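Local coordinates for zinc uptake regulation protein (Escherichia coli, PDB 4MTD) that represses the genes of zinc uptake by binding their operator DNA with zinc as its cofactor, at residues A18-R23 with Q73-K78; V22-Q27 with L67-E72; S84-H89 with G107-E112; S98-C103 with V136-G141. One frame throughout, in Å; residues are numbered along the deposited sequence.

Contact 1: residues A18-R23 with Q73-K78. With ZN (zinc ion), chain N; nucleotides of chain E; nucleotides of chain F.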
# COMPACT_ATOMS: atom_id res chain seq x y z
N ALA D 18 29.07 30.79 4.60
CA ALA D 18 29.38 32.18 4.90
C ALA D 18 30.00 32.88 3.68
O ALA D 18 29.75 34.05 3.45
CB ALA D 18 30.31 32.28 6.10
N GLN D 19 30.82 32.15 2.91
CA GLN D 19 31.46 32.70 1.72
C GLN D 19 30.42 32.99 0.64
O GLN D 19 30.39 34.06 0.06
CB GLN D 19 32.53 31.75 1.21
CG GLN D 19 33.79 31.78 2.07
CD GLN D 19 34.85 30.81 1.61
OE1 GLN D 19 34.55 29.71 1.20
NE2 GLN D 19 36.11 31.23 1.68
N ARG D 20 29.56 32.02 0.39
CA ARG D 20 28.34 32.29 -0.36
C ARG D 20 27.55 33.10 0.65
O ARG D 20 27.97 33.21 1.79
CB ARG D 20 27.66 30.99 -0.73
CG ARG D 20 28.57 30.05 -1.52
CD ARG D 20 27.96 28.67 -1.69
NE ARG D 20 28.93 27.72 -2.22
CZ ARG D 20 28.76 26.40 -2.25
NH1 ARG D 20 27.66 25.84 -1.77
NH2 ARG D 20 29.72 25.63 -2.74
N ASN D 21 26.45 33.72 0.28
CA ASN D 21 25.70 34.41 1.33
C ASN D 21 24.46 33.63 1.58
O ASN D 21 23.36 34.08 1.27
CB ASN D 21 25.42 35.86 0.97
CG ASN D 21 26.66 36.72 1.03
OD1 ASN D 21 27.39 36.70 2.02
ND2 ASN D 21 26.92 37.46 -0.04
N VAL D 22 24.66 32.43 2.12
CA VAL D 22 23.55 31.53 2.41
C VAL D 22 23.58 31.11 3.86
O VAL D 22 24.64 31.08 4.49
CB VAL D 22 23.53 30.33 1.45
CG1 VAL D 22 23.42 30.82 0.01
CG2 VAL D 22 24.76 29.44 1.63
N ARG D 23 22.40 30.81 4.39
CA ARG D 23 22.21 30.68 5.82
C ARG D 23 22.19 29.23 6.26
O ARG D 23 21.19 28.54 6.10
CB ARG D 23 20.90 31.34 6.22
CG ARG D 23 20.80 32.79 5.78
CD ARG D 23 19.59 33.47 6.39
NE ARG D 23 19.10 34.56 5.55
CZ ARG D 23 17.93 35.19 5.71
NH1 ARG D 23 17.10 34.85 6.69
NH2 ARG D 23 17.60 36.16 4.87
N GLN D 73 23.26 23.63 -2.22
CA GLN D 73 24.66 23.69 -1.81
C GLN D 73 25.05 22.23 -1.94
O GLN D 73 24.22 21.36 -1.74
CB GLN D 73 24.80 24.17 -0.36
CG GLN D 73 23.98 25.41 0.00
CD GLN D 73 24.18 26.55 -0.98
OE1 GLN D 73 25.30 26.90 -1.31
NE2 GLN D 73 23.08 27.12 -1.44
N GLY D 74 26.28 21.92 -2.30
CA GLY D 74 26.56 20.55 -2.72
C GLY D 74 26.95 19.58 -1.63
O GLY D 74 27.77 18.69 -1.87
N PHE D 75 26.36 19.70 -0.45
CA PHE D 75 26.80 18.91 0.72
C PHE D 75 26.24 17.50 0.75
O PHE D 75 26.83 16.60 1.35
CB PHE D 75 26.45 19.63 2.02
CG PHE D 75 26.90 21.06 2.06
CD1 PHE D 75 28.13 21.44 1.55
CD2 PHE D 75 26.08 22.03 2.61
CE1 PHE D 75 28.54 22.76 1.59
CE2 PHE D 75 26.49 23.35 2.66
CZ PHE D 75 27.72 23.72 2.14
N VAL D 76 25.10 17.30 0.09
CA VAL D 76 24.38 16.03 0.14
C VAL D 76 24.07 15.57 -1.29
O VAL D 76 23.88 16.40 -2.18
CB VAL D 76 23.07 16.18 0.95
CG1 VAL D 76 22.17 14.96 0.81
CG2 VAL D 76 23.40 16.44 2.41
N HIS D 77 24.07 14.25 -1.49
CA HIS D 77 23.61 13.66 -2.73
C HIS D 77 22.38 12.82 -2.46
O HIS D 77 22.28 12.15 -1.42
CB HIS D 77 24.69 12.76 -3.35
CG HIS D 77 25.90 13.50 -3.83
ND1 HIS D 77 25.87 14.37 -4.90
CD2 HIS D 77 27.18 13.49 -3.38
CE1 HIS D 77 27.08 14.87 -5.09
NE2 HIS D 77 27.89 14.35 -4.18
N LYS D 78 21.44 12.85 -3.40
CA LYS D 78 20.30 11.97 -3.40
C LYS D 78 20.73 10.69 -4.10
O LYS D 78 21.20 10.73 -5.24
CB LYS D 78 19.13 12.60 -4.14
CG LYS D 78 17.84 11.78 -4.10
CD LYS D 78 16.71 12.50 -4.81
CE LYS D 78 15.46 11.64 -4.91
NZ LYS D 78 14.83 11.46 -3.58
ZN ZN N . 29.92 14.29 -3.76
P DA E 4 14.99 35.17 -1.65
OP1 DA E 4 16.24 34.85 -2.37
OP2 DA E 4 13.68 34.75 -2.21
O5' DA E 4 15.11 34.61 -0.16
C5' DA E 4 16.18 35.04 0.68
C4' DA E 4 16.01 34.48 2.07
O4' DA E 4 14.84 35.06 2.69
C3' DA E 4 15.80 32.96 2.13
O3' DA E 4 16.57 32.46 3.23
C2' DA E 4 14.31 32.82 2.37
C1' DA E 4 14.03 34.03 3.23
N9 DA E 4 12.65 34.49 3.22
C8 DA E 4 11.86 34.80 2.14
N7 DA E 4 10.65 35.19 2.46
C5 DA E 4 10.64 35.14 3.85
C6 DA E 4 9.66 35.44 4.80
N6 DA E 4 8.43 35.87 4.49
N1 DA E 4 9.97 35.29 6.11
C2 DA E 4 11.20 34.86 6.42
N3 DA E 4 12.22 34.55 5.62
C4 DA E 4 11.87 34.72 4.33
P DA F 21 11.64 10.85 -1.46
OP1 DA F 21 12.41 10.93 -2.71
OP2 DA F 21 12.31 11.03 -0.15
O5' DA F 21 10.47 11.91 -1.57
C5' DA F 21 9.73 12.04 -2.78
C4' DA F 21 8.76 13.19 -2.65
O4' DA F 21 7.80 12.90 -1.61
C3' DA F 21 9.39 14.53 -2.29
O3' DA F 21 9.27 15.36 -3.44
C2' DA F 21 8.59 15.02 -1.08
C1' DA F 21 7.35 14.13 -1.11
N9 DA F 21 6.72 13.88 0.19
C8 DA F 21 7.22 13.18 1.26
N7 DA F 21 6.39 13.11 2.27
C5 DA F 21 5.26 13.79 1.83
C6 DA F 21 4.02 14.06 2.43
N6 DA F 21 3.70 13.66 3.66
N1 DA F 21 3.12 14.77 1.72
C2 DA F 21 3.44 15.16 0.49
N3 DA F 21 4.57 14.96 -0.19
C4 DA F 21 5.45 14.27 0.55

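Contact 2: residues V22-Q27 with L67-E72. With nucleotides of chain E.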
# COMPACT_ATOMS: atom_id res chain seq x y z
N VAL D 22 24.66 32.43 2.12
CA VAL D 22 23.55 31.53 2.41
C VAL D 22 23.58 31.11 3.86
O VAL D 22 24.64 31.08 4.49
CB VAL D 22 23.53 30.33 1.45
CG1 VAL D 22 23.42 30.82 0.01
CG2 VAL D 22 24.76 29.44 1.63
N ARG D 23 22.40 30.81 4.39
CA ARG D 23 22.21 30.68 5.82
C ARG D 23 22.19 29.23 6.26
O ARG D 23 21.19 28.54 6.10
CB ARG D 23 20.90 31.34 6.22
CG ARG D 23 20.80 32.79 5.78
CD ARG D 23 19.59 33.47 6.39
NE ARG D 23 19.10 34.56 5.55
CZ ARG D 23 17.93 35.19 5.71
NH1 ARG D 23 17.10 34.85 6.69
NH2 ARG D 23 17.60 36.16 4.87
N LEU D 24 23.30 28.78 6.83
CA LEU D 24 23.38 27.44 7.40
C LEU D 24 22.77 27.44 8.80
O LEU D 24 23.48 27.46 9.80
CB LEU D 24 24.82 26.94 7.44
CG LEU D 24 25.01 25.47 7.82
CD1 LEU D 24 24.35 24.55 6.80
CD2 LEU D 24 26.49 25.17 7.94
N THR D 25 21.44 27.41 8.85
CA THR D 25 20.69 27.55 10.10
C THR D 25 20.91 26.38 11.05
O THR D 25 21.45 25.34 10.65
CB THR D 25 19.17 27.62 9.83
OG1 THR D 25 18.76 26.41 9.18
CG2 THR D 25 18.83 28.82 8.98
N PRO D 26 20.51 26.54 12.32
CA PRO D 26 20.58 25.45 13.29
C PRO D 26 19.94 24.15 12.80
O PRO D 26 20.52 23.08 12.98
CB PRO D 26 19.83 26.01 14.49
CG PRO D 26 20.12 27.47 14.44
CD PRO D 26 20.20 27.82 12.98
N GLN D 27 18.75 24.25 12.20
CA GLN D 27 18.08 23.07 11.64
C GLN D 27 18.92 22.43 10.56
O GLN D 27 19.19 21.23 10.60
CB GLN D 27 16.72 23.43 11.04
CG GLN D 27 15.57 23.41 12.03
CD GLN D 27 14.21 23.50 11.36
OE1 GLN D 27 14.11 23.68 10.14
NE2 GLN D 27 13.16 23.38 12.16
N LEU D 67 17.02 19.23 3.40
CA LEU D 67 17.66 18.43 2.36
C LEU D 67 17.79 19.18 1.04
O LEU D 67 18.83 19.07 0.38
CB LEU D 67 16.91 17.12 2.16
CG LEU D 67 17.03 16.15 3.34
CD1 LEU D 67 16.01 15.02 3.23
CD2 LEU D 67 18.44 15.58 3.43
N ASP D 68 16.77 19.93 0.67
CA ASP D 68 16.80 20.75 -0.54
C ASP D 68 17.93 21.75 -0.51
O ASP D 68 18.69 21.86 -1.47
CB ASP D 68 15.48 21.52 -0.75
CG ASP D 68 14.33 20.62 -1.16
OD1 ASP D 68 14.57 19.51 -1.68
OD2 ASP D 68 13.16 21.04 -0.97
N PHE D 69 18.04 22.47 0.60
CA PHE D 69 19.13 23.42 0.79
C PHE D 69 20.49 22.73 0.72
O PHE D 69 21.37 23.15 -0.02
CB PHE D 69 19.01 24.12 2.14
CG PHE D 69 20.19 24.96 2.49
CD1 PHE D 69 20.25 26.28 2.11
CD2 PHE D 69 21.24 24.43 3.22
CE1 PHE D 69 21.34 27.07 2.44
CE2 PHE D 69 22.33 25.20 3.56
CZ PHE D 69 22.38 26.53 3.17
N LEU D 70 20.63 21.66 1.51
CA LEU D 70 21.87 20.88 1.55
C LEU D 70 22.20 20.28 0.19
O LEU D 70 23.36 20.08 -0.13
CB LEU D 70 21.77 19.76 2.60
CG LEU D 70 21.61 20.19 4.06
CD1 LEU D 70 21.42 18.97 4.94
CD2 LEU D 70 22.79 21.01 4.54
N LEU D 71 21.18 19.99 -0.60
CA LEU D 71 21.39 19.49 -1.97
C LEU D 71 21.81 20.59 -2.91
O LEU D 71 22.68 20.38 -3.74
CB LEU D 71 20.13 18.83 -2.51
CG LEU D 71 19.89 17.40 -2.03
CD1 LEU D 71 18.41 17.05 -2.19
CD2 LEU D 71 20.78 16.42 -2.79
N GLU D 72 21.20 21.76 -2.80
CA GLU D 72 21.50 22.87 -3.70
C GLU D 72 22.92 23.37 -3.47
O GLU D 72 23.68 23.53 -4.42
CB GLU D 72 20.50 24.00 -3.52
CG GLU D 72 20.46 24.91 -4.74
CD GLU D 72 19.70 26.19 -4.49
OE1 GLU D 72 18.84 26.22 -3.58
OE2 GLU D 72 19.98 27.17 -5.23
P DT E 6 14.78 27.57 8.96
OP1 DT E 6 15.87 27.27 9.92
OP2 DT E 6 14.68 26.79 7.70
O5' DT E 6 13.39 27.50 9.74
C5' DT E 6 13.05 28.53 10.69
C4' DT E 6 11.66 28.32 11.24
O4' DT E 6 10.69 28.90 10.35
C3' DT E 6 11.25 26.85 11.44
O3' DT E 6 10.60 26.75 12.71
C2' DT E 6 10.31 26.60 10.27
C1' DT E 6 9.65 27.96 10.12
N1 DT E 6 9.04 28.26 8.81
C2 DT E 6 7.79 28.84 8.81
O2 DT E 6 7.17 29.07 9.84
N3 DT E 6 7.28 29.11 7.57
C4 DT E 6 7.88 28.88 6.35
O4 DT E 6 7.30 29.19 5.31
C5 DT E 6 9.19 28.28 6.42
C7 DT E 6 9.93 28.00 5.14
C6 DT E 6 9.70 28.01 7.63
P DG E 7 10.37 25.33 13.40
OP1 DG E 7 11.14 25.30 14.67
OP2 DG E 7 10.58 24.26 12.39
O5' DG E 7 8.82 25.38 13.78
C5' DG E 7 8.11 26.63 13.83
C4' DG E 7 6.63 26.40 14.04
O4' DG E 7 5.91 26.74 12.83
C3' DG E 7 6.22 24.97 14.35
O3' DG E 7 5.03 25.03 15.14
C2' DG E 7 5.99 24.39 12.97
C1' DG E 7 5.37 25.57 12.23
N9 DG E 7 5.62 25.65 10.80
C8 DG E 7 6.79 25.34 10.13
N7 DG E 7 6.71 25.57 8.85
C5 DG E 7 5.44 26.07 8.66
C6 DG E 7 4.78 26.50 7.47
O6 DG E 7 5.22 26.52 6.31
N1 DG E 7 3.49 26.94 7.73
C2 DG E 7 2.90 26.96 8.97
N2 DG E 7 1.64 27.42 9.02
N3 DG E 7 3.49 26.55 10.08
C4 DG E 7 4.75 26.14 9.85
P DG E 5 16.55 30.92 3.60
OP1 DG E 5 17.91 30.54 4.06
OP2 DG E 5 15.90 30.18 2.49
O5' DG E 5 15.56 30.89 4.84
C5' DG E 5 15.91 31.53 6.08
C4' DG E 5 15.01 31.06 7.19
O4' DG E 5 13.71 31.68 7.05
C3' DG E 5 14.75 29.55 7.23
O3' DG E 5 14.87 29.12 8.59
C2' DG E 5 13.35 29.40 6.68
C1' DG E 5 12.69 30.70 7.11
N9 DG E 5 11.59 31.15 6.27
C8 DG E 5 11.58 31.30 4.91
N7 DG E 5 10.45 31.76 4.45
C5 DG E 5 9.67 31.95 5.59
C6 DG E 5 8.34 32.42 5.72
O6 DG E 5 7.56 32.80 4.84
N1 DG E 5 7.95 32.45 7.06
C2 DG E 5 8.72 32.07 8.12
N2 DG E 5 8.16 32.16 9.33
N3 DG E 5 9.96 31.61 8.01
C4 DG E 5 10.37 31.58 6.72

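Contact 3: residues S84-H89 with G107-E112. With ZN (zinc ion), chain N; nucleotides of chain F.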
# COMPACT_ATOMS: atom_id res chain seq x y z
N SER D 84 17.06 7.68 -0.94
CA SER D 84 17.82 8.00 0.25
C SER D 84 18.79 9.13 -0.03
O SER D 84 18.95 9.56 -1.17
CB SER D 84 18.62 6.78 0.71
OG SER D 84 17.90 5.59 0.48
N TYR D 85 19.44 9.58 1.04
CA TYR D 85 20.31 10.74 0.99
C TYR D 85 21.60 10.46 1.77
O TYR D 85 21.60 9.84 2.83
CB TYR D 85 19.57 11.95 1.54
CG TYR D 85 18.24 12.15 0.86
CD1 TYR D 85 18.10 13.00 -0.24
CD2 TYR D 85 17.11 11.44 1.29
CE1 TYR D 85 16.87 13.17 -0.87
CE2 TYR D 85 15.89 11.59 0.66
CZ TYR D 85 15.77 12.45 -0.41
OH TYR D 85 14.54 12.58 -1.01
N VAL D 86 22.72 10.92 1.21
CA VAL D 86 24.01 10.67 1.81
C VAL D 86 24.85 11.94 1.79
O VAL D 86 24.72 12.77 0.88
CB VAL D 86 24.74 9.52 1.09
CG1 VAL D 86 25.15 9.92 -0.32
CG2 VAL D 86 25.95 9.07 1.90
N LEU D 87 25.70 12.08 2.81
CA LEU D 87 26.65 13.17 2.87
C LEU D 87 27.65 13.03 1.73
O LEU D 87 28.04 11.93 1.36
CB LEU D 87 27.39 13.17 4.22
CG LEU D 87 28.33 14.34 4.51
CD1 LEU D 87 27.55 15.63 4.73
CD2 LEU D 87 29.19 14.04 5.72
N CYS D 88 28.02 14.16 1.13
CA CYS D 88 29.04 14.17 0.09
C CYS D 88 30.40 14.31 0.73
O CYS D 88 30.63 15.25 1.48
CB CYS D 88 28.81 15.34 -0.85
SG CYS D 88 30.23 15.64 -1.91
N HIS D 89 31.31 13.38 0.44
CA HIS D 89 32.65 13.41 1.04
C HIS D 89 33.69 14.06 0.12
O HIS D 89 34.88 13.78 0.25
CB HIS D 89 33.09 12.00 1.43
CG HIS D 89 32.18 11.33 2.42
ND1 HIS D 89 32.39 11.39 3.78
CD2 HIS D 89 31.06 10.59 2.24
CE1 HIS D 89 31.43 10.72 4.40
NE2 HIS D 89 30.62 10.22 3.49
N GLY D 107 23.97 -1.77 3.60
CA GLY D 107 23.45 -0.43 3.29
C GLY D 107 24.44 0.70 3.10
O GLY D 107 24.03 1.82 2.76
N ALA D 108 25.73 0.45 3.31
CA ALA D 108 26.75 1.50 3.24
C ALA D 108 27.07 1.89 1.80
O ALA D 108 26.88 1.08 0.88
CB ALA D 108 28.02 1.05 3.95
N VAL D 109 27.54 3.11 1.59
CA VAL D 109 27.86 3.59 0.25
C VAL D 109 29.18 4.35 0.21
O VAL D 109 29.44 5.17 1.07
CB VAL D 109 26.75 4.49 -0.33
CG1 VAL D 109 25.38 3.84 -0.19
CG2 VAL D 109 26.74 5.86 0.33
N LYS D 110 29.99 4.06 -0.80
CA LYS D 110 31.23 4.81 -1.02
C LYS D 110 31.07 5.71 -2.23
O LYS D 110 30.71 5.24 -3.31
CB LYS D 110 32.42 3.86 -1.20
CG LYS D 110 33.31 3.72 0.02
CD LYS D 110 34.20 4.94 0.25
CE LYS D 110 35.33 5.05 -0.77
NZ LYS D 110 36.30 6.14 -0.46
N GLU D 111 31.33 7.00 -2.05
CA GLU D 111 31.35 7.94 -3.16
C GLU D 111 32.76 7.97 -3.74
O GLU D 111 33.72 8.28 -3.03
CB GLU D 111 30.94 9.35 -2.72
CG GLU D 111 30.84 10.31 -3.90
CD GLU D 111 30.43 11.72 -3.55
OE1 GLU D 111 30.22 12.48 -4.50
OE2 GLU D 111 30.32 12.09 -2.36
N GLU D 112 32.90 7.66 -5.03
CA GLU D 112 34.20 7.66 -5.70
C GLU D 112 34.14 8.43 -7.01
O GLU D 112 33.27 8.20 -7.84
CB GLU D 112 34.68 6.23 -5.93
CG GLU D 112 34.56 5.34 -4.69
CD GLU D 112 35.61 4.25 -4.61
OE1 GLU D 112 36.82 4.58 -4.73
OE2 GLU D 112 35.24 3.08 -4.40
ZN ZN N . 29.92 14.29 -3.76
P DA F 21 11.64 10.85 -1.46
OP1 DA F 21 12.41 10.93 -2.71
OP2 DA F 21 12.31 11.03 -0.15
O5' DA F 21 10.47 11.91 -1.57
C5' DA F 21 9.73 12.04 -2.78
C4' DA F 21 8.76 13.19 -2.65
O4' DA F 21 7.80 12.90 -1.61
C3' DA F 21 9.39 14.53 -2.29
O3' DA F 21 9.27 15.36 -3.44
C2' DA F 21 8.59 15.02 -1.08
C1' DA F 21 7.35 14.13 -1.11
N9 DA F 21 6.72 13.88 0.19
C8 DA F 21 7.22 13.18 1.26
N7 DA F 21 6.39 13.11 2.27
C5 DA F 21 5.26 13.79 1.83
C6 DA F 21 4.02 14.06 2.43
N6 DA F 21 3.70 13.66 3.66
N1 DA F 21 3.12 14.77 1.72
C2 DA F 21 3.44 15.16 0.49
N3 DA F 21 4.57 14.96 -0.19
C4 DA F 21 5.45 14.27 0.55

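Contact 4: residues S98-C103 with V136-G141. With ZN (zinc ion), chain M.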
# COMPACT_ATOMS: atom_id res chain seq x y z
N SER D 98 30.55 11.88 -9.52
CA SER D 98 30.81 10.77 -8.61
C SER D 98 29.97 9.56 -8.96
O SER D 98 28.95 9.67 -9.62
CB SER D 98 30.50 11.18 -7.17
OG SER D 98 29.12 11.03 -6.89
N ALA D 99 30.43 8.40 -8.49
CA ALA D 99 29.69 7.16 -8.62
C ALA D 99 29.49 6.60 -7.22
O ALA D 99 30.42 6.57 -6.42
CB ALA D 99 30.45 6.18 -9.48
N MET D 100 28.26 6.16 -6.94
CA MET D 100 27.91 5.62 -5.64
C MET D 100 27.95 4.11 -5.70
O MET D 100 27.38 3.51 -6.61
CB MET D 100 26.50 6.07 -5.26
CG MET D 100 26.30 7.57 -5.20
SD MET D 100 27.25 8.30 -3.85
CE MET D 100 27.10 10.04 -4.26
N PHE D 101 28.59 3.51 -4.71
CA PHE D 101 28.65 2.06 -4.60
C PHE D 101 27.85 1.61 -3.38
O PHE D 101 28.25 1.83 -2.25
CB PHE D 101 30.10 1.60 -4.52
CG PHE D 101 30.85 1.77 -5.82
CD1 PHE D 101 31.05 0.70 -6.67
CD2 PHE D 101 31.34 3.02 -6.19
CE1 PHE D 101 31.74 0.86 -7.87
CE2 PHE D 101 32.02 3.19 -7.38
CZ PHE D 101 32.22 2.11 -8.22
N ILE D 102 26.72 0.96 -3.65
CA ILE D 102 25.70 0.73 -2.64
C ILE D 102 25.63 -0.76 -2.28
O ILE D 102 25.41 -1.60 -3.14
CB ILE D 102 24.32 1.18 -3.19
CG1 ILE D 102 24.36 2.68 -3.53
CG2 ILE D 102 23.20 0.88 -2.20
CD1 ILE D 102 23.40 3.07 -4.64
N CYS D 103 25.81 -1.06 -0.99
CA CYS D 103 25.64 -2.43 -0.50
C CYS D 103 24.15 -2.67 -0.23
O CYS D 103 23.51 -1.88 0.46
CB CYS D 103 26.44 -2.65 0.79
SG CYS D 103 26.62 -4.38 1.31
N VAL D 136 23.85 10.21 -13.32
CA VAL D 136 23.54 9.42 -12.14
C VAL D 136 24.21 8.06 -12.33
O VAL D 136 23.84 7.31 -13.22
CB VAL D 136 22.02 9.27 -11.96
CG1 VAL D 136 21.70 8.47 -10.70
CG2 VAL D 136 21.35 10.63 -11.92
N ILE D 137 25.20 7.78 -11.50
CA ILE D 137 25.91 6.51 -11.59
C ILE D 137 25.84 5.85 -10.23
O ILE D 137 26.42 6.34 -9.27
CB ILE D 137 27.38 6.68 -12.01
CG1 ILE D 137 27.50 7.60 -13.23
CG2 ILE D 137 27.99 5.32 -12.33
CD1 ILE D 137 27.65 9.06 -12.87
N GLU D 138 25.12 4.74 -10.16
CA GLU D 138 24.89 4.06 -8.90
C GLU D 138 25.10 2.58 -9.11
O GLU D 138 24.53 1.99 -10.01
CB GLU D 138 23.47 4.36 -8.40
CG GLU D 138 23.30 5.81 -7.94
CD GLU D 138 21.85 6.19 -7.62
OE1 GLU D 138 21.02 5.28 -7.39
OE2 GLU D 138 21.55 7.41 -7.60
N ALA D 139 25.95 1.99 -8.27
CA ALA D 139 26.29 0.58 -8.40
C ALA D 139 25.70 -0.19 -7.23
O ALA D 139 25.76 0.26 -6.08
CB ALA D 139 27.80 0.41 -8.45
N HIS D 140 25.14 -1.36 -7.51
CA HIS D 140 24.61 -2.23 -6.48
C HIS D 140 25.37 -3.55 -6.43
O HIS D 140 25.73 -4.11 -7.47
CB HIS D 140 23.12 -2.48 -6.71
CG HIS D 140 22.27 -1.27 -6.50
ND1 HIS D 140 21.65 -0.99 -5.30
CD2 HIS D 140 21.95 -0.25 -7.33
CE1 HIS D 140 20.98 0.14 -5.40
NE2 HIS D 140 21.15 0.61 -6.62
N GLY D 141 25.59 -4.05 -5.22
CA GLY D 141 26.26 -5.32 -5.01
C GLY D 141 26.56 -5.50 -3.54
O GLY D 141 25.75 -5.12 -2.69
ZN ZN M . 28.24 -4.30 3.00

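Contact 1: residues A18-R23 with Q73-K78
R20 and Q73 meet through chains of unlike shape: the arginine runs out extended from CG to NE, whereas the glutamine folds at chi2 (-50°), which brings its amide round to the guanidinium. The two side chains run antiparallel past one another, and R20 NH1 donates a hydrogen bond of 2.6 Å to Q73 OE1. The oxygen sits at the edge of the guanidinium, near its plane, but the donor is tilted out of the amide's carbonyl plane, and the two flat groups stand 49° apart. R20 CD lies 3.2 Å from Q73 OE1, so a methylene also borders the acceptor. V22 comes from the opposite direction and sets its methyls against the same amide, with CG2 3.9 Å from Q73 OE1 and CG1 4.0 Å from Q73 NE2. A leucine in place of Q73 would probably leave R20 NH1 without its carbonyl mate and set the guanidinium free to swing. Since R20 and Q73 each follow on a helix, 6-19 and 60-72, the pair ties two helix ends of the DNA-binding domain together. Farther along, H77 NE2 binds a zinc ion, whose other ligands are C88, H96 and E111, and K78 NZ bonds to a phosphate of the DNA. The one polar bond here joins a charged donor to a neutral amide, so it probably orients the arginine without compensating its charge.

Contact 2: residues V22-Q27 with L67-E72
F69 reaches from helix 60-72 into the loop V22-L24, and its side chain can be traced outward. Its bond from CA to CB is directed toward the loop, and with CG anti to the backbone N (chi1 172°) the ring is carried out until its far rim touches three successive residues. On one flank F69 CE1 lies 4.1 Å from V22 CB, which sits at the edge of the ring, near its plane. At the tip, F69 CZ comes within 3.7 Å of the carbonyl oxygen R23 O, an oblique approach. On the other flank F69 CE2 meets L24 CD1 at 3.9 Å, the two side chains crossing at about a right angle. L70 CD2 adds a methyl at the ring edge, and R28 makes a cation-pi contact with the ring. The packing joins the loop before helix 26-36 to helix 60-72, which in the winged-helix domain of Fur-family repressors is probably the recognition helix. The loop is bent by an inverse gamma turn centred on L24, closed by a weak T25 N to R23 O bond of 3.0 Å. T25 then serves as N-cap of helix 26-36: its OG1 is bonded to R28 N and also donates to OP1 of DT6 in chain E at 3.1 Å. Two residues on, Q27 NE2 donates to OP2 of DG7 in that strand at 2.7 Å.

Contact 3: residues S84-H89 with G107-E112
E111 OE2 is gripped from two directions: the backbone N of H89 donates to it at 3.2 Å (147° at the hydrogen), nearly in line with the C-O bond, and the zinc ion stands 2.6 Å from OE2. The other carboxylate oxygen, E111 OE1, binds the metal more closely, at 2.0 Å, so the group faces zinc with both oxygens but unevenly. The glutamate gets there fully stretched, CG anti to the backbone N (chi1 -175°) and the chain extended beyond it. From the facing segment C88 SG supplies a second ligand, 2.3 Å from the zinc, and lies 3.6 Å from E111 OE2. H77 and H96 complete the site, while a weak bond from S98 OG reaches E111 OE1. Away from the metal the contact is apolar: V86 CG2 and V109 CG2 meet tip to tip at 3.7 Å. One residue before V86, Y85 turns to the DNA, its OH donating to OP2 of DA21 in chain F at 2.8 Å, at the ring's edge; K78 NZ bonds to the same hydroxyl. Zinc thus joins the end of strand 84-87, through C88 just beyond it, to strand 109-112 of the dimerisation domain, and the H89 amide, by holding OE2, is likely to set the turn of the carboxylate. Such cross-linking is consistent with zinc acting as the cofactor for operator binding.

Contact 4: residues S98-C103 with V136-G141
M100, A139 and I102 make the close-knit middle of a parallel strand pair. A139 N donates to M100 O at 2.7 Å, I102 N donates to A139 O at 2.7 Å, and both bonds run nearly along the C=O axis; M100 N to I137 O, at 3.0 Å, approaches its carbonyl more obliquely. Toward C103 the pair relaxes: G141 N to I102 O lengthens to 3.2 Å and bends to 149°. The side chains divide likewise. On one face F101 CD1 packs on A139 CB at 3.7 Å, buried further by M121 and F130 of the second subunit. On the other, I102 and H140 run alongside each other in the same sense; with CG1 anti to the carbonyl carbon (chi1 -60°), I102 CD1 is brought over the H140 ring in an off-centre CH-pi contact, 4.2 Å from the centroid and 29° off its normal. This methyl also meets E138 CB at 4.0 Å. H140, only partly buried, is steadied at both ring nitrogens, by S81 and D104, and S81 with the backbone N of E80 holds the E138 carboxylate. An alanine here instead of I102 would probably uncover much of that ring face and open a gap beside E138 CB. At the end of strand 99-103, C103 SG binds a second zinc ion at 2.3 Å, together with C106, C143 and C146. Strand 131-140 meanwhile pairs antiparallel with a strand of the second subunit, extending the sheet into it: the dimerisation domain of a Fur-family repressor, with a Cys4 zinc site at the sheet's end.

How the contacts relate
The four contacts trace a path from DNA to dimer. Contacts 1 and 2, their centres about 6 Å apart, start from the same stretch, share V22 and R23, and use helix 60-72 and the residues just beyond it, inside the DNA-binding domain. Both close before contact 3 opens. Contact 3 lies about 17 Å from contact 1, centre to centre, yet strands 76-79 and 84-87 are sheet neighbours and both contacts reach the same zinc. Contacts 3 and 4, about 9 Å apart between centres, alternate along the chain and share the mixed sheet through strands 109-112 and 99-103. Contacts 2 and 4, about 25 Å apart by centres, do not touch; zinc-bearing contact 3 bridges the two domains.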